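Secretion activator protein, hypothetical (Brucella abortus bv. 1 str. 9-941, PDB 7DNP) is a muramidase (autolysin) of the glycoside hydrolase 108 family that probably cleaves peptidoglycan glycan strands for the type IV secretion system. Local coordinates at residues Phe6-Pro11 with Leu167-Asp172; Asn68-Asn71 with Gly75-Leu78. All coordinates share one frame; numbering follows the deposited sequence.

Contact 1. Residues Phe6-Pro11 with Leu167-Asp172; sequences FAKAMP and LAFSRD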
ATOM      1  N   PHE A   6      -0.127   0.754 -12.203  1.00 15.51           N
ATOM      2  CA  PHE A   6      -1.217   1.410 -11.484  1.00 17.87           C
ATOM      3  C   PHE A   6      -2.572   1.061 -12.095  1.00 17.20           C
ATOM      4  O   PHE A   6      -3.508   0.682 -11.381  1.00 19.59           O
ATOM      5  CB  PHE A   6      -0.995   2.924 -11.464  1.00 17.96           C
ATOM      6  CG  PHE A   6      -1.903   3.657 -10.522  1.00 15.85           C
ATOM      7  CD1 PHE A   6      -1.754   3.528  -9.148  1.00 15.65           C
ATOM      8  CD2 PHE A   6      -2.913   4.475 -11.010  1.00 16.35           C
ATOM      9  CE1 PHE A   6      -2.597   4.205  -8.275  1.00 16.85           C
ATOM     10  CE2 PHE A   6      -3.757   5.160 -10.143  1.00 16.17           C
ATOM     11  CZ  PHE A   6      -3.602   5.023  -8.778  1.00 16.64           C
ATOM     12  N   ALA A   7      -2.684   1.167 -13.421  1.00 16.27           N
ATOM     13  CA  ALA A   7      -3.917   0.795 -14.109  1.00 18.70           C
ATOM     14  C   ALA A   7      -4.246  -0.684 -13.941  1.00 20.18           C
ATOM     15  O   ALA A   7      -5.419  -1.066 -14.006  1.00 20.19           O
ATOM     16  CB  ALA A   7      -3.811   1.140 -15.591  1.00 16.82           C
ATOM     17  N   LYS A   8      -3.233  -1.528 -13.738  1.00 18.57           N
ATOM     18  CA  LYS A   8      -3.477  -2.954 -13.556  1.00 22.02           C
ATOM     19  C   LYS A   8      -3.853  -3.276 -12.117  1.00 20.24           C
ATOM     20  O   LYS A   8      -4.698  -4.142 -11.874  1.00 23.17           O
ATOM     21  CB  LYS A   8      -2.242  -3.760 -13.964  1.00 22.43           C
ATOM     22  CG  LYS A   8      -2.061  -3.955 -15.460  1.00 28.13           C
ATOM     23  CD  LYS A   8      -0.790  -4.751 -15.746  1.00 29.63           C
ATOM     24  CE  LYS A   8      -0.954  -5.664 -16.956  1.00 39.03           C
ATOM     25  NZ  LYS A   8      -0.943  -4.902 -18.237  1.00 41.78           N
ATOM     26  N   ALA A   9      -3.238  -2.590 -11.152  1.00 19.56           N
ATOM     27  CA  ALA A   9      -3.420  -2.946  -9.750  1.00 19.24           C
ATOM     28  C   ALA A   9      -4.699  -2.359  -9.162  1.00 21.50           C
ATOM     29  O   ALA A   9      -5.402  -3.036  -8.404  1.00 21.00           O
ATOM     30  CB  ALA A   9      -2.209  -2.485  -8.938  1.00 22.89           C
ATOM     31  N   MET A  10      -5.013  -1.107  -9.490  1.00 20.04           N
ATOM     32  CA  MET A  10      -6.110  -0.421  -8.811  1.00 18.71           C
ATOM     33  C   MET A  10      -7.471  -1.094  -8.969  1.00 19.85           C
ATOM     34  O   MET A  10      -8.246  -1.073  -7.998  1.00 19.38           O
ATOM     35  CB  MET A  10      -6.175   1.039  -9.276  1.00 18.96           C
ATOM     36  CG  MET A  10      -5.097   1.921  -8.679  1.00 17.59           C
ATOM     37  SD  MET A  10      -4.849   1.712  -6.899  1.00 22.68           S
ATOM     38  CE  MET A  10      -6.466   2.166  -6.270  1.00 21.47           C
ATOM     39  N   PRO A  11      -7.841  -1.678 -10.118  1.00 20.53           N
ATOM     40  CA  PRO A  11      -9.114  -2.417 -10.152  1.00 20.45           C
ATOM     41  C   PRO A  11      -9.185  -3.523  -9.111  1.00 25.32           C
ATOM     42  O   PRO A  11     -10.248  -3.745  -8.520  1.00 24.44           O
ATOM     43  CB  PRO A  11      -9.161  -2.964 -11.585  1.00 20.75           C
ATOM     44  CG  PRO A  11      -8.364  -1.990 -12.369  1.00 21.19           C
ATOM     45  CD  PRO A  11      -7.243  -1.576 -11.462  1.00 19.76           C
ATOM     46  N   LEU A 167       4.545 -10.839  -7.527  1.00 16.49           N
ATOM     47  CA  LEU A 167       5.462 -11.697  -8.270  1.00 19.04           C
ATOM     48  C   LEU A 167       4.986 -11.911  -9.702  1.00 20.25           C
ATOM     49  O   LEU A 167       5.807 -11.982 -10.625  1.00 21.88           O
ATOM     50  CB  LEU A 167       5.619 -13.035  -7.550  1.00 18.30           C
ATOM     51  CG  LEU A 167       6.240 -12.935  -6.155  1.00 19.41           C
ATOM     52  CD1 LEU A 167       5.996 -14.199  -5.354  1.00 21.45           C
ATOM     53  CD2 LEU A 167       7.720 -12.647  -6.253  1.00 19.49           C
ATOM     54  N   ALA A 168       3.670 -12.012  -9.903  1.00 16.97           N
ATOM     55  CA  ALA A 168       3.127 -12.106 -11.253  1.00 21.26           C
ATOM     56  C   ALA A 168       3.443 -10.851 -12.058  1.00 24.27           C
ATOM     57  O   ALA A 168       3.984 -10.935 -13.167  1.00 22.45           O
ATOM     58  CB  ALA A 168       1.619 -12.351 -11.195  1.00 18.46           C
ATOM     59  N   PHE A 169       3.120  -9.670 -11.508  1.00 21.71           N
ATOM     60  CA  PHE A 169       3.443  -8.414 -12.182  1.00 22.05           C
ATOM     61  C   PHE A 169       4.925  -8.327 -12.525  1.00 22.88           C
ATOM     62  O   PHE A 169       5.292  -7.791 -13.577  1.00 20.68           O
ATOM     63  CB  PHE A 169       3.049  -7.220 -11.305  1.00 21.67           C
ATOM     64  CG  PHE A 169       1.578  -6.916 -11.303  1.00 21.05           C
ATOM     65  CD1 PHE A 169       0.785  -7.213 -12.400  1.00 26.88           C
ATOM     66  CD2 PHE A 169       0.984  -6.327 -10.193  1.00 21.34           C
ATOM     67  CE1 PHE A 169      -0.577  -6.924 -12.390  1.00 27.89           C
ATOM     68  CE2 PHE A 169      -0.368  -6.039 -10.174  1.00 18.02           C
ATOM     69  CZ  PHE A 169      -1.152  -6.337 -11.272  1.00 25.71           C
ATOM     70  N   SER A 170       5.786  -8.863 -11.656  1.00 19.46           N
ATOM     71  CA  SER A 170       7.229  -8.820 -11.868  1.00 23.40           C
ATOM     72  C   SER A 170       7.665  -9.552 -13.132  1.00 26.15           C
ATOM     73  O   SER A 170       8.755  -9.279 -13.650  1.00 24.38           O
ATOM     74  CB  SER A 170       7.940  -9.409 -10.644  1.00 23.71           C
ATOM     75  OG  SER A 170       9.134 -10.069 -11.011  1.00 32.74           O
ATOM     76  N   ARG A 171       6.851 -10.476 -13.642  1.00 25.76           N
ATOM     77  CA  ARG A 171       7.167 -11.179 -14.880  1.00 27.46           C
ATOM     78  C   ARG A 171       6.169 -10.860 -15.990  1.00 27.95           C
ATOM     79  O   ARG A 171       6.110 -11.577 -16.993  1.00 30.20           O
ATOM     80  CB  ARG A 171       7.245 -12.685 -14.629  1.00 27.61           C
ATOM     81  CG  ARG A 171       7.981 -13.017 -13.339  1.00 27.90           C
ATOM     82  CD  ARG A 171       8.592 -14.400 -13.348  1.00 29.66           C
ATOM     83  NE  ARG A 171       9.715 -14.481 -12.416  1.00 34.84           N
ATOM     84  CZ  ARG A 171      10.995 -14.431 -12.777  1.00 35.08           C
ATOM     85  NH1 ARG A 171      11.948 -14.508 -11.858  1.00 38.23           N
ATOM     86  NH2 ARG A 171      11.327 -14.320 -14.059  1.00 41.10           N
ATOM     87  N   ASP A 172       5.388  -9.792 -15.830  1.00 30.03           N
ATOM     88  CA  ASP A 172       4.485  -9.319 -16.873  1.00 34.96           C
ATOM     89  C   ASP A 172       5.292  -8.560 -17.920  1.00 41.16           C
ATOM     90  O   ASP A 172       5.929  -7.547 -17.606  1.00 38.48           O
ATOM     91  CB  ASP A 172       3.397  -8.431 -16.268  1.00 36.36           C
ATOM     92  CG  ASP A 172       2.285  -8.094 -17.253  1.00 44.02           C
ATOM     93  OD1 ASP A 172       2.582  -7.586 -18.355  1.00 50.45           O
ATOM     94  OD2 ASP A 172       1.104  -8.334 -16.918  1.00 44.68           O
TER

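Contact 2. Residues Asn68-Asn71 with Gly75-Leu78; sequences NYWN and GDDL. With H9U ((2R)-2-[[(2S)-2-[[(2R)-2-[(2R,3S,4R,5R,6S)-5-acetamido-3-[(2S,3R,4R,5S,6R)-3-acetamido-6-(hydroxymethyl)-4,5-bis(oxidanyl)oxan-2-yl]oxy-2-(hydroxymethyl)-6-oxidanyl-oxan-4-yl]oxypropanoyl]amino]propanoyl]amino]pentanedioic acid), chain B.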
ATOM      1  N   ASN A  68      -1.385  10.178  -3.152  1.00 17.07           N
ATOM      2  CA  ASN A  68      -0.955  10.040  -1.770  1.00 21.45           C
ATOM      3  C   ASN A  68      -0.472   8.643  -1.425  1.00 20.79           C
ATOM      4  O   ASN A  68      -0.079   8.406  -0.279  1.00 18.84           O
ATOM      5  CB  ASN A  68      -2.086  10.461  -0.829  1.00 20.80           C
ATOM      6  CG  ASN A  68      -2.145  11.967  -0.656  1.00 28.70           C
ATOM      7  OD1 ASN A  68      -1.358  12.698  -1.261  1.00 26.11           O
ATOM      8  ND2 ASN A  68      -3.062  12.436   0.177  1.00 30.21           N
ATOM      9  N   TYR A  69      -0.476   7.718  -2.380  1.00 16.97           N
ATOM     10  CA  TYR A  69       0.018   6.381  -2.088  1.00 18.87           C
ATOM     11  C   TYR A  69       0.979   5.935  -3.180  1.00 17.50           C
ATOM     12  O   TYR A  69       2.177   5.789  -2.921  1.00 19.35           O
ATOM     13  CB  TYR A  69      -1.160   5.415  -1.904  1.00 17.94           C
ATOM     14  CG  TYR A  69      -1.922   5.735  -0.635  1.00 17.77           C
ATOM     15  CD1 TYR A  69      -1.511   5.223   0.591  1.00 17.44           C
ATOM     16  CD2 TYR A  69      -3.016   6.593  -0.651  1.00 18.08           C
ATOM     17  CE1 TYR A  69      -2.185   5.532   1.759  1.00 18.33           C
ATOM     18  CE2 TYR A  69      -3.697   6.909   0.514  1.00 18.99           C
ATOM     19  CZ  TYR A  69      -3.276   6.378   1.714  1.00 18.39           C
ATOM     20  OH  TYR A  69      -3.946   6.688   2.874  1.00 18.72           O
ATOM     21  N   TRP A  70       0.473   5.764  -4.404  1.00 13.02           N
ATOM     22  CA  TRP A  70       1.319   5.381  -5.533  1.00 17.20           C
ATOM     23  C   TRP A  70       2.492   6.344  -5.714  1.00 18.55           C
ATOM     24  O   TRP A  70       3.652   5.919  -5.790  1.00 17.07           O
ATOM     25  CB  TRP A  70       0.472   5.309  -6.807  1.00 18.74           C
ATOM     26  CG  TRP A  70       1.233   4.950  -8.051  1.00 16.71           C
ATOM     27  CD1 TRP A  70       1.610   5.796  -9.051  1.00 16.78           C
ATOM     28  CD2 TRP A  70       1.696   3.648  -8.431  1.00 19.06           C
ATOM     29  NE1 TRP A  70       2.283   5.102 -10.029  1.00 19.99           N
ATOM     30  CE2 TRP A  70       2.347   3.782  -9.671  1.00 18.15           C
ATOM     31  CE3 TRP A  70       1.627   2.382  -7.836  1.00 18.37           C
ATOM     32  CZ2 TRP A  70       2.925   2.699 -10.333  1.00 18.21           C
ATOM     33  CZ3 TRP A  70       2.202   1.308  -8.499  1.00 17.91           C
ATOM     34  CH2 TRP A  70       2.841   1.473  -9.729  1.00 16.00           C
ATOM     35  N   ASN A  71       2.214   7.651  -5.785  1.00 19.28           N
ATOM     36  CA  ASN A  71       3.296   8.613  -5.991  1.00 16.74           C
ATOM     37  C   ASN A  71       4.207   8.721  -4.773  1.00 17.93           C
ATOM     38  O   ASN A  71       5.405   8.987  -4.923  1.00 18.68           O
ATOM     39  CB  ASN A  71       2.728   9.990  -6.349  1.00 21.10           C
ATOM     40  CG  ASN A  71       2.225  10.059  -7.780  1.00 23.94           C
ATOM     41  OD1 ASN A  71       2.549   9.205  -8.607  1.00 21.85           O
ATOM     42  ND2 ASN A  71       1.431  11.078  -8.080  1.00 23.24           N
ATOM     43  N   GLY A  75       5.904   4.752  -7.280  1.00 17.77           N
ATOM     44  CA  GLY A  75       5.492   3.539  -7.972  1.00 17.11           C
ATOM     45  C   GLY A  75       5.938   3.494  -9.420  1.00 18.03           C
ATOM     46  O   GLY A  75       6.313   2.433  -9.929  1.00 18.96           O
ATOM     47  N   ASP A  76       5.905   4.642 -10.104  1.00 19.17           N
ATOM     48  CA  ASP A  76       6.365   4.700 -11.489  1.00 20.10           C
ATOM     49  C   ASP A  76       7.808   4.244 -11.623  1.00 18.98           C
ATOM     50  O   ASP A  76       8.183   3.661 -12.646  1.00 19.30           O
ATOM     51  CB  ASP A  76       6.236   6.123 -12.033  1.00 18.88           C
ATOM     52  CG  ASP A  76       4.829   6.455 -12.462  1.00 22.37           C
ATOM     53  OD1 ASP A  76       3.935   5.605 -12.272  1.00 21.37           O
ATOM     54  OD2 ASP A  76       4.617   7.570 -12.980  1.00 26.65           O
ATOM     55  N   ASP A  77       8.630   4.505 -10.610  1.00 19.05           N
ATOM     56  CA  ASP A  77      10.058   4.257 -10.712  1.00 19.67           C
ATOM     57  C   ASP A  77      10.490   2.924 -10.116  1.00 21.23           C
ATOM     58  O   ASP A  77      11.581   2.445 -10.445  1.00 20.87           O
ATOM     59  CB  ASP A  77      10.826   5.399 -10.040  1.00 20.18           C
ATOM     60  CG  ASP A  77      10.437   6.754 -10.596  1.00 24.91           C
ATOM     61  OD1 ASP A  77      10.710   7.003 -11.790  1.00 19.94           O
ATOM     62  OD2 ASP A  77       9.833   7.556  -9.847  1.00 26.60           O
ATOM     63  N   LEU A  78       9.669   2.306  -9.271  1.00 17.24           N
ATOM     64  CA  LEU A  78      10.028   1.006  -8.729  1.00 16.21           C
ATOM     65  C   LEU A  78       9.904  -0.067  -9.811  1.00 19.32           C
ATOM     66  O   LEU A  78       9.137   0.090 -10.767  1.00 17.17           O
ATOM     67  CB  LEU A  78       9.136   0.654  -7.538  1.00 16.36           C
ATOM     68  CG  LEU A  78       9.280   1.496  -6.266  1.00 16.06           C
ATOM     69  CD1 LEU A  78       8.324   1.007  -5.184  1.00 15.45           C
ATOM     70  CD2 LEU A  78      10.713   1.464  -5.758  1.00 18.23           C
TER
HETATM   71  C22 H9U B 201      -6.393   0.972   6.517  1.00 24.08           C
HETATM   72  C24 H9U B 201      -7.224  -0.997   7.714  1.00 27.61           C
HETATM   73  C26 H9U B 201      -7.416   0.683   5.400  1.00 25.47           C
HETATM   74  C28 H9U B 201      -8.319  -1.196   6.654  1.00 27.33           C
HETATM   75  C23 H9U B 201      -6.819   0.420   7.825  1.00 28.19           C
HETATM   76  C25 H9U B 201      -4.905   2.809   6.566  1.00 25.00           C
HETATM   77  C27 H9U B 201      -4.776   4.131   5.769  1.00 21.55           C
HETATM   78  C29 H9U B 201      -3.391   4.652   5.830  1.00 23.07           C
HETATM   79  C30 H9U B 201      -2.890   4.763   7.213  1.00 24.46           C
HETATM   80  C31 H9U B 201      -2.976   3.394   7.905  1.00 26.32           C
HETATM   81  C32 H9U B 201      -5.860   0.598  10.113  1.00 29.84           C
HETATM   82  C33 H9U B 201      -6.815   0.975   4.061  1.00 25.61           C
HETATM   83  C34 H9U B 201      -2.418   3.459   9.295  1.00 26.74           C
HETATM   84  C35 H9U B 201      -7.203  -2.775   9.523  1.00 33.66           C
HETATM   85  C36 H9U B 201      -4.704  -0.180  10.732  1.00 30.57           C
HETATM   86  C37 H9U B 201      -6.101   4.592   3.556  1.00 23.21           C
HETATM   87  C38 H9U B 201      -5.874   2.031  10.617  1.00 29.52           C
HETATM   88  C39 H9U B 201      -2.557  -1.472  10.399  1.00 29.49           C
HETATM   89  C40 H9U B 201      -7.734  -3.355  10.830  1.00 28.95           C
HETATM   90  C41 H9U B 201      -6.298   4.189   2.095  1.00 19.27           C
HETATM   91  C42 H9U B 201      -1.502  -0.443  10.787  1.00 31.70           C
HETATM   92  C43 H9U B 201      -0.593   1.164  12.540  1.00 34.90           C
HETATM   93  C44 H9U B 201      -1.983  -2.403   9.348  1.00 24.95           C
HETATM   94  C45 H9U B 201      -1.192   2.550  12.345  1.00 40.71           C
HETATM   95  C46 H9U B 201      -0.282   0.990  14.019  1.00 36.18           C
HETATM   96  C47 H9U B 201       1.124   1.490  14.352  1.00 40.97           C
HETATM   97  C48 H9U B 201       1.460   1.270  15.825  1.00 46.13           C
HETATM   98  N18 H9U B 201      -7.755  -1.549   8.998  1.00 28.43           N
HETATM   99  N19 H9U B 201      -5.102   3.868   4.331  1.00 20.83           N
HETATM  100  N20 H9U B 201      -3.675  -0.729   9.841  1.00 29.43           N
HETATM  101  N21 H9U B 201      -1.567   0.165  12.120  1.00 33.11           N
HETATM  102  O01 H9U B 201      -6.227   2.403   6.644  1.00 27.42           O
HETATM  103  O02 H9U B 201      -7.868  -0.712   5.351  1.00 27.02           O
HETATM  104  O03 H9U B 201      -4.371   2.947   7.931  1.00 26.00           O
HETATM  105  O04 H9U B 201      -5.640   0.551   8.719  1.00 29.58           O
HETATM  106  O05 H9U B 201      -9.436  -0.492   7.016  1.00 35.44           O
HETATM  107  O06 H9U B 201      -3.305   5.970   5.164  1.00 21.28           O
HETATM  108  O07 H9U B 201      -1.519   5.200   7.203  1.00 20.72           O
HETATM  109  O08 H9U B 201      -7.753   0.572   3.099  1.00 25.30           O
HETATM  110  O09 H9U B 201      -3.161   4.374  10.050  1.00 31.15           O
HETATM  111  O10 H9U B 201      -6.335  -3.336   8.940  1.00 31.54           O
HETATM  112  O11 H9U B 201      -4.640  -0.345  11.902  1.00 31.52           O
HETATM  113  O12 H9U B 201      -6.750   5.475   4.021  1.00 19.17           O
HETATM  114  O13 H9U B 201      -0.661  -0.143  10.002  1.00 31.67           O
HETATM  115  O14 H9U B 201      -0.448   3.510  12.004  1.00 45.81           O
HETATM  116  O15 H9U B 201      -2.426   2.732  12.527  1.00 33.19           O
HETATM  117  O16 H9U B 201       0.617   0.715  16.580  1.00 44.39           O
HETATM  118  O17 H9U B 201       2.576   1.647  16.274  1.00 50.66           O
HETATM  119  O   HOH W   1       5.057   7.312  -9.157  1.00 21.85           O

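Contact 1. Residues Phe6-Pro11 with Leu167-Asp172
F169 reaches from the end of helix 148-170 to helix 5-17 and meets K8 and A9 with the far end of its ring. The CB of K8 lies 3.9 Å from F169 CZ. Farther along the lysine, CD is 4.0 Å from CE1 of F169. The two side chains run alongside each other, pointing opposite ways. A9 CB is 4.2 Å from F169 CE2, across CZ from CE1 but on the same side of the ring plane as K8 CB. Both approaches are oblique to the ring. The K8 chain bends at its last two torsions (chi3 145°, chi4 74°) and brings its end near D172. There K8 CE sits 3.4 Å from D172 OD2, while K8 NZ stays 4.2 Å from that oxygen, too far for a salt bridge. D172 is carried by a turn in which its N bonds to F169 O at 3.0 Å. Its OD1 accepts a hydrogen bond from A174 N. Outside the two segments, H84 meets F169 edge to face, and L175 touches both K8 and F169. The contact therefore joins the two terminal helices mainly by apolar packing. The lysine and aspartate charges probably add a modest attraction at its partly exposed margin.

Contact 2. Residues Asn68-Asn71 with Gly75-Leu78
The CA of G75 sits over the centre of the six-membered ring of W70. It is 3.5 Å from the ring centroid and only 11° off the normal, a close CH-pi contact. The glycine backbone lies directly against the ring face, with G75 C 3.2 Å from W70 CZ2. The same indole is gripped at its edge. W70 NE1 donates to D76 OD1 at 2.8 Å, with the oxygen near the ring plane. Seen from the aspartate, the donor lies 49° out of the carboxylate plane. The indole and carboxylate planes are 70° apart. W70 has CG anti to the backbone N and beside its carbonyl carbon, which puts the indole on the side where the loop returns. The backbone adds a bond from G75 N to W70 O of 2.9 Å. A water accepts from D76 N at 3.0 Å and donates to N71 OD1 at 3.2 Å. On the residue before W70, Y69 OH and O06 of H9U are 2.5 Å apart, unusually short for the hydrogen bond they form, so the exact length is doubtful. Y69 OH also bonds to T39 OG1. Contact 2 is thus a short turn that follows helix 58-70 and folds the next loop back onto W70, inside the lysozyme-clan GH108 region and next to Y69 of the pocket holding the peptidoglycan fragment.

How the contacts relate
From the N terminus, the chain enters helix 5-17, which supplies the first half of contact 1. It then passes the small three-strand sheet and reaches helix 58-70. There contact 2 closes a short loop, with three residues between its segments, before helix 82-93. The chain goes on through further helices to the end of helix 148-170, where contact 1 closes a loop spanning 155 residues. Contact 2 is nested inside that long loop. The two centres are about 13 Å apart, and the contacts touch directly: F6 CD1 packs 3.5 Å from W70 CG. Helix 5-17 therefore bridges the C-terminal end of the chain and the end of helix 58-70.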